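Local coordinates for protein HcgC (Methanococcus maripaludis S2, PDB 5O4J) that catalyses the SAM-dependent C-methylation of a pyridinol precursor in the biosynthesis of the FeGP cofactor of [Fe]-hydrogenase, at the interface of chains A and B. Coordinates in Å, arbitrary orientation; residue numbers count along the deposited sequence, not the author numbering. Chains: chain A/B, HcgC.

The interface of chains A and B. Residues chain A 139-140, 166-167, 170-171; chain B 139-140, 171.
A:Asn139 and B:Asn139 meet side by side near the two-fold axis that relates the chains, their amide planes turned 58° apart. From the root outward, A:Asn139 CB packs against the partner amide, 3.6 Å from B:Asn139 ND2, CG faces B:Asn139 CB, and at the tip ND2 lies against that same CB. The amides do not bond each other. Instead A:Asn139 ND2 reaches water 1 at 2.9 Å, which also meets the carbonyl oxygens of A:Arg167 and A:Lys170 and, across the boundary, B:His140 N at 3.0 Å. Water 2 repeats the bridge with chains exchanged, joining B:Asn139 ND2 to A:His140 N. Nearby, B:His140 CB touches A:Tyr166 CB at 3.5 Å, the two side chains crossing at about a right angle. B:Phe171, with CG anti to its backbone N (chi1 -171°), lays CD2 and CE2 along the backbone of A:Lys170, CE2 being 3.4 Å from A:Lys170 N; water 1 and B:His140 O lie in plane at the ring's edge. An alanine in place of B:Phe171 would probably leave the A:Lys170 backbone without its aromatic cover and water 1 less confined. Within chain A, A:Arg167 NH1 donates to A:Phe171 O (2.8 Å) from above the carbonyl plane, tying the loop back to the strand 159-167. Through water and apolar packing the patch joins two HcgC copies of a deposited assembly of four; the structure alone does not show whether this is the oligomer in solution.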
loop_
_atom_site.group_PDB
_atom_site.type_symbol
_atom_site.label_atom_id
_atom_site.label_comp_id
_atom_site.label_asym_id
_atom_site.label_seq_id
_atom_site.Cartn_x
_atom_site.Cartn_y
_atom_site.Cartn_z
ATOM N N ASN A 139 -15.681 6.507 -0.649
ATOM C CA ASN A 139 -14.717 7.585 -0.502
ATOM C C ASN A 139 -14.557 8.294 -1.851
ATOM O O ASN A 139 -15.263 7.992 -2.816
ATOM C CB ASN A 139 -13.418 7.023 0.070
ATOM C CG ASN A 139 -13.652 6.218 1.355
ATOM O OD1 ASN A 139 -13.230 5.067 1.465
ATOM N ND2 ASN A 139 -14.349 6.826 2.328
ATOM N N HIS A 140 -13.675 9.291 -1.931
ATOM C CA HIS A 140 -13.830 10.278 -2.994
ATOM C C HIS A 140 -13.338 9.785 -4.349
ATOM O O HIS A 140 -12.195 9.339 -4.501
ATOM C CB HIS A 140 -13.134 11.597 -2.673
ATOM C CG HIS A 140 -13.547 12.693 -3.606
ATOM N ND1 HIS A 140 -14.864 13.063 -3.759
ATOM C CD2 HIS A 140 -12.838 13.451 -4.473
ATOM C CE1 HIS A 140 -14.947 14.026 -4.659
ATOM N NE2 HIS A 140 -13.730 14.281 -5.107
ATOM N N TYR A 166 -19.158 2.686 4.892
ATOM C CA TYR A 166 -17.745 2.907 4.631
ATOM C C TYR A 166 -16.923 1.880 5.394
ATOM O O TYR A 166 -17.414 1.185 6.291
ATOM C CB TYR A 166 -17.291 4.305 5.058
ATOM C CG TYR A 166 -18.165 5.424 4.558
ATOM C CD1 TYR A 166 -18.222 5.739 3.209
ATOM C CD2 TYR A 166 -18.924 6.184 5.444
ATOM C CE1 TYR A 166 -19.025 6.776 2.755
ATOM C CE2 TYR A 166 -19.721 7.220 4.997
ATOM C CZ TYR A 166 -19.772 7.511 3.665
ATOM O OH TYR A 166 -20.573 8.553 3.238
ATOM N N ARG A 167 -15.645 1.820 5.053
ATOM C CA ARG A 167 -14.682 1.034 5.811
ATOM C C ARG A 167 -13.826 1.980 6.649
ATOM O O ARG A 167 -13.199 2.908 6.119
ATOM C CB ARG A 167 -13.816 0.189 4.875
ATOM C CG ARG A 167 -14.629 -0.786 4.032
ATOM C CD ARG A 167 -13.747 -1.868 3.405
ATOM N NE ARG A 167 -12.812 -1.289 2.453
ATOM C CZ ARG A 167 -11.538 -1.638 2.313
ATOM N NH1 ARG A 167 -10.795 -1.043 1.396
ATOM N NH2 ARG A 167 -11.001 -2.570 3.081
ATOM N N LYS A 170 -9.915 2.658 5.707
ATOM C CA LYS A 170 -9.559 2.063 4.428
ATOM C C LYS A 170 -10.372 2.694 3.311
ATOM O O LYS A 170 -11.498 3.146 3.523
ATOM C CB LYS A 170 -9.798 0.542 4.432
ATOM C CG LYS A 170 -8.953 -0.203 5.449
ATOM C CD LYS A 170 -7.499 -0.208 5.040
ATOM C CE LYS A 170 -6.722 -1.283 5.788
ATOM N NZ LYS A 170 -5.306 -1.354 5.334
ATOM N N PHE A 171 -9.813 2.674 2.104
ATOM C CA PHE A 171 -10.450 3.309 0.952
ATOM C C PHE A 171 -11.298 2.310 0.164
ATOM O O PHE A 171 -10.799 1.266 -0.266
ATOM C CB PHE A 171 -9.399 3.917 0.022
ATOM C CG PHE A 171 -9.994 4.757 -1.079
ATOM C CD1 PHE A 171 -10.494 4.159 -2.225
ATOM C CD2 PHE A 171 -10.071 6.128 -0.968
ATOM C CE1 PHE A 171 -11.047 4.914 -3.237
ATOM C CE2 PHE A 171 -10.631 6.887 -1.972
ATOM C CZ PHE A 171 -11.127 6.280 -3.109
ATOM N N ASN B 139 -12.083 10.804 4.977
ATOM C CA ASN B 139 -12.669 9.495 4.776
ATOM C C ASN B 139 -12.941 8.873 6.145
ATOM O O ASN B 139 -12.742 9.507 7.185
ATOM C CB ASN B 139 -11.748 8.686 3.877
ATOM C CG ASN B 139 -11.399 9.451 2.608
ATOM O OD1 ASN B 139 -10.222 9.637 2.282
ATOM N ND2 ASN B 139 -12.423 9.944 1.911
ATOM N N HIS B 140 -13.444 7.642 6.175
ATOM C CA HIS B 140 -14.142 7.203 7.373
ATOM C C HIS B 140 -13.195 6.826 8.503
ATOM O O HIS B 140 -12.259 6.037 8.323
ATOM C CB HIS B 140 -15.078 6.032 7.096
ATOM C CG HIS B 140 -16.024 5.778 8.230
ATOM N ND1 HIS B 140 -16.855 6.762 8.730
ATOM C CD2 HIS B 140 -16.249 4.675 8.978
ATOM C CE1 HIS B 140 -17.564 6.265 9.729
ATOM N NE2 HIS B 140 -17.218 5.000 9.896
ATOM N N PHE B 171 -6.864 7.756 0.598
ATOM C CA PHE B 171 -7.427 7.877 1.938
ATOM C C PHE B 171 -6.723 8.980 2.729
ATOM O O PHE B 171 -5.490 8.991 2.833
ATOM C CB PHE B 171 -7.305 6.545 2.691
ATOM C CG PHE B 171 -8.048 6.528 3.984
ATOM C CD1 PHE B 171 -7.480 7.062 5.126
ATOM C CD2 PHE B 171 -9.333 6.019 4.054
ATOM C CE1 PHE B 171 -8.175 7.085 6.311
ATOM C CE2 PHE B 171 -10.030 6.030 5.231
ATOM C CZ PHE B 171 -9.454 6.573 6.364
HETATM O O HOH W 1 -13.365 5.151 4.472
HETATM O O HOH W 2 -10.985 10.114 -0.669
#